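Local coordinates for uncharacterized protein (Bacteroides eggerthii DSM 20697, PDB 4ECO) that is of unknown function but, with its solenoid of leucine-rich repeats, probably takes part in binding other proteins, at residues V435-S446 with P458-L469; T148-E156 with K173-L183. All coordinates share one frame; numbering follows the deposited sequence. Where two conformers were deposited one is given.

Contact 1 (V435-S446 with P458-L469); sequences VSSINLSNNQIS and PLSSINLMGNML
The amides of N439 and N463 lie side by side, their planes 9° apart, with N439 OD1 at 3.9 Å from N463 CB. Each oxygen closes an Asx turn onto the backbone N two residues on, while both ND2 atoms reach D157, N439 to its carboxylate and N463 to its carbonyl. The amide of N467 is held by its edge instead: ND2 gives one N-H to L440 O across the contact at 3.0 Å and the other to its own L464 O at 2.9 Å, both acceptors lying in the amide plane. This is the buried asparagine characteristic of the leucine-rich repeat, tying the turn of one coil to the next. With an alanine here the amide is gone, and L440 O and L464 O would probably both be left without this donor, loosening the tie between the coils. N443, its counterpart one repeat earlier, bonds backward to F409 O and I414 N.

Strands 437-439 and 461-463 run parallel, stitched by bonds such as N463 N to I438 O at 2.9 Å. At the start, S436 O takes two backbone donors, S460 N and S461 N, and just beyond it the hydroxyls of S437 and S461 share a hydrogen bond of 2.8 Å. On the other side of the strands I438 and I462 lie alongside each other, CG2 of I438 at 3.6 Å from CG1 of I462. Further on, the side chains of I445 and L464 cross at about a right angle, CD1 of I445 at 3.7 Å from CD2 of L464.

L452 and F453 of helix 451-454 close over this apolar side, touching I438, L459 and I462, while strands 404-408 and 492-494 continue the parallel strand pairing on the two sides.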
loop_
_atom_site.group_PDB
_atom_site.type_symbol
_atom_site.label_atom_id
_atom_site.label_comp_id
_atom_site.label_asym_id
_atom_site.label_seq_id
_atom_site.Cartn_x
_atom_site.Cartn_y
_atom_site.Cartn_z
ATOM N N VAL A 435 5.477 15.164 9.102
ATOM C CA VAL A 435 5.022 13.787 9.344
ATOM C C VAL A 435 5.212 13.428 10.819
ATOM O O VAL A 435 6.135 13.917 11.458
ATOM C CB VAL A 435 5.738 12.780 8.392
ATOM C CG1 VAL A 435 7.232 12.655 8.693
ATOM C CG2 VAL A 435 5.070 11.421 8.425
ATOM N N SER A 436 4.325 12.571 11.348
ATOM C CA SER A 436 4.355 12.092 12.737
ATOM C C SER A 436 5.356 10.931 12.902
ATOM O O SER A 436 6.011 10.850 13.945
ATOM C CB SER A 436 2.961 11.655 13.187
ATOM O OG SER A 436 1.995 12.688 13.046
ATOM N N SER A 437 5.494 10.050 11.885
ATOM C CA SER A 437 6.402 8.908 12.002
ATOM C C SER A 437 7.331 8.757 10.790
ATOM O O SER A 437 6.885 8.844 9.650
ATOM C CB SER A 437 5.607 7.614 12.192
ATOM O OG SER A 437 6.427 6.490 12.475
ATOM N N ILE A 438 8.620 8.497 11.041
ATOM C CA ILE A 438 9.569 8.304 9.948
ATOM C C ILE A 438 10.233 6.934 10.146
ATOM O O ILE A 438 10.691 6.590 11.236
ATOM C CB ILE A 438 10.599 9.483 9.749
ATOM C CG1 ILE A 438 11.432 9.288 8.470
ATOM C CG2 ILE A 438 11.460 9.755 10.968
ATOM C CD1 ILE A 438 12.018 10.508 7.907
ATOM N N ASN A 439 10.205 6.132 9.092
ATOM C CA ASN A 439 10.803 4.808 9.118
ATOM C C ASN A 439 12.066 4.863 8.302
ATOM O O ASN A 439 12.008 4.889 7.072
ATOM C CB ASN A 439 9.828 3.739 8.607
ATOM C CG ASN A 439 10.341 2.322 8.767
ATOM O OD1 ASN A 439 11.532 2.054 8.983
ATOM N ND2 ASN A 439 9.439 1.371 8.650
ATOM N N LEU A 440 13.197 4.932 8.989
ATOM C CA LEU A 440 14.521 4.967 8.370
ATOM C C LEU A 440 15.303 3.671 8.685
ATOM O O LEU A 440 16.534 3.659 8.573
ATOM C CB LEU A 440 15.294 6.204 8.839
ATOM C CG LEU A 440 14.861 7.526 8.231
ATOM C CD1 LEU A 440 15.389 8.673 9.046
ATOM C CD2 LEU A 440 15.312 7.626 6.797
ATOM N N SER A 441 14.585 2.580 9.068
ATOM C CA SER A 441 15.218 1.289 9.390
ATOM C C SER A 441 15.866 0.666 8.132
ATOM O O SER A 441 15.508 1.029 7.016
ATOM C CB SER A 441 14.222 0.313 10.034
ATOM O OG SER A 441 13.089 0.050 9.224
ATOM N N ASN A 442 16.836 -0.232 8.317
ATOM C CA ASN A 442 17.600 -0.909 7.253
ATOM C C ASN A 442 18.156 0.085 6.213
ATOM O O ASN A 442 17.775 0.069 5.043
ATOM C CB ASN A 442 16.787 -2.006 6.564
ATOM C CG ASN A 442 16.824 -3.292 7.320
ATOM O OD1 ASN A 442 17.865 -3.961 7.369
ATOM N ND2 ASN A 442 15.695 -3.642 7.956
ATOM N N ASN A 443 19.083 0.928 6.658
ATOM C CA ASN A 443 19.786 1.892 5.808
ATOM C C ASN A 443 21.281 1.864 6.177
ATOM O O ASN A 443 21.745 0.880 6.765
ATOM C CB ASN A 443 19.171 3.301 5.953
ATOM C CG ASN A 443 18.093 3.595 4.954
ATOM O OD1 ASN A 443 18.365 3.857 3.796
ATOM N ND2 ASN A 443 16.849 3.596 5.378
ATOM N N GLN A 444 22.033 2.923 5.855
ATOM C CA GLN A 444 23.448 2.968 6.171
ATOM C C GLN A 444 23.781 4.263 6.915
ATOM O O GLN A 444 24.871 4.828 6.735
ATOM C CB GLN A 444 24.260 2.828 4.893
ATOM C CG GLN A 444 24.283 1.405 4.366
ATOM C CD GLN A 444 25.074 1.316 3.099
ATOM O OE1 GLN A 444 24.556 0.960 2.042
ATOM N NE2 GLN A 444 26.341 1.688 3.167
ATOM N N ILE A 445 22.847 4.702 7.798
ATOM C CA ILE A 445 22.958 5.938 8.573
ATOM C C ILE A 445 24.021 5.779 9.682
ATOM O O ILE A 445 23.822 4.986 10.606
ATOM C CB ILE A 445 21.556 6.341 9.140
ATOM C CG1 ILE A 445 20.577 6.680 8.000
ATOM C CG2 ILE A 445 21.653 7.512 10.162
ATOM C CD1 ILE A 445 19.095 6.686 8.418
ATOM N N SER A 446 25.120 6.565 9.607
ATOM C CA SER A 446 26.224 6.556 10.608
ATOM C C SER A 446 26.254 7.820 11.485
ATOM O O SER A 446 26.953 7.848 12.502
ATOM C CB SER A 446 27.579 6.412 9.926
ATOM O OG SER A 446 27.677 7.261 8.798
ATOM N N PRO A 458 7.211 17.458 12.989
ATOM C CA PRO A 458 6.358 17.082 14.124
ATOM C C PRO A 458 6.411 15.579 14.400
ATOM O O PRO A 458 5.378 14.917 14.546
ATOM C CB PRO A 458 4.971 17.551 13.679
ATOM C CG PRO A 458 5.002 17.482 12.208
ATOM C CD PRO A 458 6.411 17.690 11.764
ATOM N N LEU A 459 7.626 15.046 14.513
ATOM C CA LEU A 459 7.868 13.621 14.723
ATOM C C LEU A 459 7.550 13.155 16.146
ATOM O O LEU A 459 8.153 13.620 17.108
ATOM C CB LEU A 459 9.324 13.275 14.394
ATOM C CG LEU A 459 9.705 13.374 12.943
ATOM C CD1 LEU A 459 11.194 13.393 12.792
ATOM C CD2 LEU A 459 9.059 12.276 12.122
ATOM N N SER A 460 6.627 12.203 16.255
ATOM C CA SER A 460 6.280 11.570 17.512
ATOM C C SER A 460 7.010 10.197 17.631
ATOM O O SER A 460 7.165 9.673 18.737
ATOM C CB SER A 460 4.760 11.421 17.660
ATOM O OG SER A 460 4.133 10.737 16.587
ATOM N N SER A 461 7.469 9.632 16.499
ATOM C CA SER A 461 8.187 8.355 16.470
ATOM C C SER A 461 9.188 8.291 15.315
ATOM O O SER A 461 8.918 8.796 14.215
ATOM C CB SER A 461 7.221 7.185 16.366
ATOM O OG SER A 461 6.520 7.205 15.140
ATOM N N ILE A 462 10.344 7.657 15.577
ATOM C CA ILE A 462 11.408 7.476 14.608
ATOM C C ILE A 462 11.930 6.031 14.673
ATOM O O ILE A 462 12.144 5.478 15.749
ATOM C CB ILE A 462 12.537 8.512 14.807
ATOM C CG1 ILE A 462 13.545 8.499 13.637
ATOM C CG2 ILE A 462 13.224 8.408 16.190
ATOM C CD1 ILE A 462 14.429 9.726 13.525
ATOM N N ASN A 463 12.159 5.438 13.502
ATOM C CA ASN A 463 12.711 4.099 13.437
ATOM C C ASN A 463 14.044 4.184 12.780
ATOM O O ASN A 463 14.126 4.543 11.620
ATOM C CB ASN A 463 11.776 3.158 12.690
ATOM C CG ASN A 463 12.020 1.718 13.013
ATOM O OD1 ASN A 463 13.132 1.273 13.415
ATOM N ND2 ASN A 463 10.967 0.961 12.818
ATOM N N LEU A 464 15.099 3.950 13.533
ATOM C CA LEU A 464 16.476 4.021 13.027
ATOM C C LEU A 464 17.149 2.656 13.164
ATOM O O LEU A 464 18.361 2.545 13.055
ATOM C CB LEU A 464 17.249 5.113 13.764
ATOM C CG LEU A 464 17.055 6.494 13.195
ATOM C CD1 LEU A 464 17.431 7.558 14.205
ATOM C CD2 LEU A 464 17.845 6.661 11.921
HETATM N N MSE A 465 16.322 1.610 13.359
HETATM C CA MSE A 465 16.799 0.242 13.506
HETATM C C MSE A 465 17.560 -0.209 12.243
HETATM O O MSE A 465 17.121 0.057 11.115
HETATM C CB MSE A 465 15.618 -0.727 13.818
HETATM C CG MSE A 465 15.988 -2.241 13.740
HETATM SE SE MSE A 465 15.898 -3.024 11.903
HETATM C CE MSE A 465 13.973 -3.178 11.826
ATOM N N GLY A 466 18.634 -0.964 12.456
ATOM C CA GLY A 466 19.396 -1.532 11.351
ATOM C C GLY A 466 20.161 -0.498 10.573
ATOM O O GLY A 466 19.967 -0.363 9.370
ATOM N N ASN A 467 21.028 0.246 11.268
ATOM C CA ASN A 467 21.850 1.275 10.659
ATOM C C ASN A 467 23.294 1.161 11.166
ATOM O O ASN A 467 23.692 0.088 11.617
ATOM C CB ASN A 467 21.241 2.648 10.897
ATOM C CG ASN A 467 20.193 2.923 9.867
ATOM O OD1 ASN A 467 20.496 3.056 8.688
ATOM N ND2 ASN A 467 18.943 2.952 10.264
HETATM N N MSE A 468 24.068 2.245 11.070
HETATM C CA MSE A 468 25.502 2.269 11.372
HETATM C C MSE A 468 25.873 3.191 12.510
HETATM O O MSE A 468 27.062 3.509 12.666
HETATM C CB MSE A 468 26.278 2.734 10.119
HETATM C CG MSE A 468 26.071 1.854 8.898
HETATM SE SE MSE A 468 26.634 0.029 9.276
HETATM C CE MSE A 468 25.359 -0.902 7.903
ATOM N N LEU A 469 24.886 3.620 13.301
ATOM C CA LEU A 469 25.131 4.531 14.418
ATOM C C LEU A 469 26.029 3.872 15.469
ATOM O O LEU A 469 25.894 2.674 15.736
ATOM C CB LEU A 469 23.807 4.997 15.037
ATOM C CG LEU A 469 22.886 5.757 14.079
ATOM C CD1 LEU A 469 21.447 5.670 14.522
ATOM C CD2 LEU A 469 23.329 7.204 13.866
HETATM O O HOH W 1 2.953 14.876 14.830
#

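Contact 2 (T148-E156 with K173-L183); sequences TFVDYDPRE and KSIKKSSRITL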
loop_
_atom_site.group_PDB
_atom_site.type_symbol
_atom_site.label_atom_id
_atom_site.label_comp_id
_atom_site.label_asym_id
_atom_site.label_seq_id
_atom_site.Cartn_x
_atom_site.Cartn_y
_atom_site.Cartn_z
ATOM N N THR A 148 -6.172 -3.325 -0.600
ATOM C CA THR A 148 -5.827 -4.743 -0.723
ATOM C C THR A 148 -4.341 -5.002 -0.970
ATOM O O THR A 148 -3.789 -5.923 -0.341
ATOM C CB THR A 148 -6.632 -5.413 -1.856
ATOM O OG1 THR A 148 -7.988 -5.038 -1.705
ATOM C CG2 THR A 148 -6.536 -6.953 -1.835
ATOM N N PHE A 149 -3.722 -4.249 -1.906
ATOM C CA PHE A 149 -2.352 -4.530 -2.301
ATOM C C PHE A 149 -1.330 -3.430 -2.044
ATOM O O PHE A 149 -0.133 -3.692 -2.269
ATOM C CB PHE A 149 -2.328 -4.806 -3.815
ATOM C CG PHE A 149 -3.194 -5.953 -4.270
ATOM C CD1 PHE A 149 -2.782 -7.274 -4.088
ATOM C CD2 PHE A 149 -4.426 -5.717 -4.875
ATOM C CE1 PHE A 149 -3.577 -8.330 -4.514
ATOM C CE2 PHE A 149 -5.209 -6.772 -5.323
ATOM C CZ PHE A 149 -4.781 -8.074 -5.134
ATOM N N VAL A 150 -1.755 -2.207 -1.631
ATOM C CA VAL A 150 -0.796 -1.098 -1.547
ATOM C C VAL A 150 -0.659 -0.528 -0.108
ATOM O O VAL A 150 0.476 -0.324 0.365
ATOM C CB VAL A 150 -1.175 0.035 -2.555
ATOM C CG1 VAL A 150 -0.082 1.078 -2.655
ATOM C CG2 VAL A 150 -1.496 -0.520 -3.939
ATOM N N ASP A 151 -1.784 -0.223 0.551
ATOM C CA ASP A 151 -1.773 0.356 1.900
ATOM C C ASP A 151 -1.068 -0.525 2.896
ATOM O O ASP A 151 -1.259 -1.749 2.893
ATOM C CB ASP A 151 -3.189 0.624 2.409
ATOM C CG ASP A 151 -3.823 1.871 1.854
ATOM O OD1 ASP A 151 -3.066 2.756 1.347
ATOM O OD2 ASP A 151 -5.065 1.992 1.956
ATOM N N TYR A 152 -0.231 0.128 3.725
ATOM C CA TYR A 152 0.605 -0.480 4.765
ATOM C C TYR A 152 0.976 0.584 5.826
ATOM O O TYR A 152 1.188 1.753 5.459
ATOM C CB TYR A 152 1.861 -1.066 4.084
ATOM C CG TYR A 152 2.820 -1.877 4.930
ATOM C CD1 TYR A 152 2.515 -3.185 5.304
ATOM C CD2 TYR A 152 4.109 -1.419 5.181
ATOM C CE1 TYR A 152 3.429 -3.967 6.012
ATOM C CE2 TYR A 152 5.030 -2.196 5.881
ATOM C CZ TYR A 152 4.691 -3.472 6.284
ATOM O OH TYR A 152 5.613 -4.218 6.965
ATOM N N ASP A 153 1.074 0.190 7.119
ATOM C CA ASP A 153 1.497 1.112 8.163
ATOM C C ASP A 153 3.029 0.967 8.367
ATOM O O ASP A 153 3.476 -0.068 8.876
ATOM C CB ASP A 153 0.722 0.896 9.470
ATOM C CG ASP A 153 0.948 1.929 10.566
ATOM O OD1 ASP A 153 1.689 2.935 10.315
ATOM O OD2 ASP A 153 0.373 1.755 11.669
ATOM N N PRO A 154 3.843 1.994 7.988
ATOM C CA PRO A 154 5.302 1.879 8.167
ATOM C C PRO A 154 5.706 1.712 9.644
ATOM O O PRO A 154 6.826 1.267 9.891
ATOM C CB PRO A 154 5.834 3.188 7.573
ATOM C CG PRO A 154 4.749 3.649 6.625
ATOM C CD PRO A 154 3.485 3.268 7.321
ATOM N N ARG A 155 4.787 1.996 10.624
ATOM C CA ARG A 155 5.092 1.826 12.055
ATOM C C ARG A 155 5.186 0.318 12.426
ATOM O O ARG A 155 5.720 -0.025 13.466
ATOM C CB ARG A 155 4.073 2.547 12.940
ATOM C CG ARG A 155 3.983 4.029 12.638
ATOM C CD ARG A 155 2.919 4.718 13.454
ATOM N NE ARG A 155 1.651 4.017 13.314
ATOM C CZ ARG A 155 0.627 4.140 14.148
ATOM N NH1 ARG A 155 0.712 4.942 15.203
ATOM N NH2 ARG A 155 -0.482 3.434 13.952
ATOM N N GLU A 156 4.745 -0.564 11.535
ATOM C CA GLU A 156 4.796 -2.022 11.664
ATOM C C GLU A 156 6.235 -2.507 11.979
ATOM O O GLU A 156 6.428 -3.468 12.731
ATOM C CB GLU A 156 4.272 -2.659 10.342
ATOM C CG GLU A 156 4.197 -4.176 10.318
ATOM C CD GLU A 156 3.423 -4.864 11.429
ATOM O OE1 GLU A 156 2.362 -4.340 11.848
ATOM O OE2 GLU A 156 3.872 -5.955 11.856
ATOM N N LYS A 173 -2.573 6.468 17.820
ATOM C CA LYS A 173 -3.322 5.510 16.994
ATOM C C LYS A 173 -2.619 4.150 17.093
ATOM O O LYS A 173 -1.401 4.063 16.880
ATOM C CB LYS A 173 -3.445 5.968 15.519
ATOM C CG LYS A 173 -4.041 7.363 15.280
ATOM C CD LYS A 173 -4.205 7.617 13.788
ATOM C CE LYS A 173 -4.677 9.006 13.427
ATOM N NZ LYS A 173 -4.975 9.102 11.968
ATOM N N SER A 174 -3.357 3.111 17.490
ATOM C CA SER A 174 -2.790 1.770 17.644
ATOM C C SER A 174 -2.341 1.233 16.284
ATOM O O SER A 174 -2.846 1.660 15.242
ATOM C CB SER A 174 -3.795 0.828 18.305
ATOM O OG SER A 174 -4.031 1.238 19.644
ATOM N N ILE A 175 -1.357 0.343 16.297
ATOM C CA ILE A 175 -0.831 -0.245 15.083
ATOM C C ILE A 175 -1.567 -1.568 14.846
ATOM O O ILE A 175 -1.440 -2.525 15.632
ATOM C CB ILE A 175 0.717 -0.410 15.186
ATOM C CG1 ILE A 175 1.400 0.955 15.435
ATOM C CG2 ILE A 175 1.289 -1.133 13.961
ATOM C CD1 ILE A 175 2.757 0.909 16.006
ATOM N N LYS A 176 -2.339 -1.599 13.751
ATOM C CA LYS A 176 -3.084 -2.768 13.293
ATOM C C LYS A 176 -2.163 -3.812 12.666
ATOM O O LYS A 176 -1.157 -3.460 12.033
ATOM C CB LYS A 176 -4.143 -2.367 12.252
ATOM C CG LYS A 176 -5.495 -1.941 12.775
ATOM C CD LYS A 176 -6.483 -1.903 11.585
ATOM C CE LYS A 176 -7.954 -2.055 11.961
ATOM N NZ LYS A 176 -8.788 -2.560 10.822
ATOM N N LYS A 177 -2.546 -5.091 12.798
ATOM C CA LYS A 177 -1.873 -6.214 12.165
ATOM C C LYS A 177 -1.966 -6.033 10.654
ATOM O O LYS A 177 -2.987 -5.551 10.143
ATOM C CB LYS A 177 -2.514 -7.546 12.615
ATOM C CG LYS A 177 -1.827 -8.817 12.094
ATOM C CD LYS A 177 -2.582 -10.092 12.494
ATOM C CE LYS A 177 -1.923 -11.331 11.936
ATOM N NZ LYS A 177 -2.668 -12.554 12.314
ATOM N N SER A 178 -0.890 -6.399 9.952
ATOM C CA SER A 178 -0.776 -6.278 8.506
ATOM C C SER A 178 -1.878 -7.049 7.814
ATOM O O SER A 178 -2.188 -8.189 8.194
ATOM C CB SER A 178 0.587 -6.779 8.047
ATOM O OG SER A 178 1.641 -6.122 8.738
ATOM N N SER A 179 -2.487 -6.407 6.821
ATOM C CA SER A 179 -3.578 -6.969 6.022
ATOM C C SER A 179 -3.246 -6.973 4.516
ATOM O O SER A 179 -3.960 -7.620 3.741
ATOM C CB SER A 179 -4.857 -6.174 6.269
ATOM O OG SER A 179 -4.601 -4.777 6.224
ATOM N N ARG A 180 -2.174 -6.251 4.105
ATOM C CA ARG A 180 -1.784 -6.092 2.707
ATOM C C ARG A 180 -1.357 -7.424 2.115
ATOM O O ARG A 180 -0.551 -8.143 2.714
ATOM C CB ARG A 180 -0.671 -5.034 2.536
ATOM C CG ARG A 180 -0.198 -4.820 1.098
ATOM C CD ARG A 180 0.768 -3.661 0.913
ATOM N NE ARG A 180 2.015 -3.838 1.649
ATOM C CZ ARG A 180 3.052 -4.553 1.235
ATOM N NH1 ARG A 180 3.008 -5.193 0.066
ATOM N NH2 ARG A 180 4.135 -4.655 1.992
ATOM N N ILE A 181 -1.933 -7.744 0.930
ATOM C CA ILE A 181 -1.643 -8.942 0.159
ATOM C C ILE A 181 -0.487 -8.661 -0.782
ATOM O O ILE A 181 -0.436 -7.607 -1.422
ATOM C CB ILE A 181 -2.901 -9.442 -0.629
ATOM C CG1 ILE A 181 -4.144 -9.628 0.256
ATOM C CG2 ILE A 181 -2.631 -10.662 -1.518
ATOM C CD1 ILE A 181 -4.002 -10.544 1.479
ATOM N N THR A 182 0.434 -9.631 -0.868
ATOM C CA THR A 182 1.526 -9.619 -1.817
ATOM C C THR A 182 1.291 -10.782 -2.740
ATOM O O THR A 182 1.121 -11.916 -2.275
ATOM C CB THR A 182 2.909 -9.647 -1.146
ATOM O OG1 THR A 182 3.023 -8.564 -0.214
ATOM C CG2 THR A 182 4.061 -9.602 -2.182
ATOM N N LEU A 183 1.244 -10.513 -4.048
ATOM C CA LEU A 183 1.047 -11.590 -5.002
ATOM C C LEU A 183 2.242 -12.511 -5.065
ATOM O O LEU A 183 3.396 -12.058 -5.098
ATOM C CB LEU A 183 0.773 -11.072 -6.416
ATOM C CG LEU A 183 -0.558 -10.468 -6.732
ATOM C CD1 LEU A 183 -0.699 -10.361 -8.207
ATOM C CD2 LEU A 183 -1.703 -11.308 -6.207
#
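R180 reaches along the backbone of F149 to D151 because its chain leaves the main chain extended and then bends at chi3 (62°), laying CD at 3.3 Å from F149 O and carrying the guanidinium to Y152. R155 bends the opposite way at chi3 (-52°), setting its guanidinium beside the carbonyls of K173 and S174. Together the two arginines illustrate how long side chains can join a helix end and the turn after it to a segment without regular structure.

NE and NH2 of R155 hold D153 side-on, in a salt bridge with NH2 to OD2 at 3.0 Å, each carboxylate oxygen using its syn lone pair. NH1 then donates to K173 O at 2.8 Å, whereas the bonds from NH2 to K173 O and S174 O are weak. CG1 of I175 sits over one face of the guanidinium, 3.4 Å from NH2. The side-on grip of D153 probably limits the rotation of the R155 guanidinium, and D153 OD1 also accepts R155 N in an Asx turn.

R180 NH2 lies over one face of the Y152 ring in an off-centre cation-pi contact, the two planes being 77° apart; as Y152 has two conformers, this detail is less certain. Where the two backbones come closest, I181 N donates to T148 O in a nearly straight bond of 2.9 Å. F149 CE1 touches I181 CG2 and L183 CD2, each at 3.9 Å.

The 148-156 segment leaves helix 144-149, whose Y145 ring meets that of F149, and Y257 of strand 253-257 touches both F149 and L183. At the other end helix 160-168 packs I166 against R155 and I175, K163 forms a salt bridge with E156, and P154 rests on A406 and D408 of strand 404-408.

In the fold
Contact 1 is a step of the repeating solenoid, whereas contact 2 belongs to a long excursion of the chain that folds back against it; in sequence, contact 2 closes before contact 1 opens. Their centres stand 18 Å apart, yet they meet directly. N439 ND2 lies 2.9 Å from P154 O, and S437 OG packs against R155 CG at 3.5 Å. On the contact 1 side both meetings use the strand face that bears S437, N439 and N463, so polar residues of the repeats receive the excursion. The sodium ion, bound by E117 and S192, involves none of the residues in either contact.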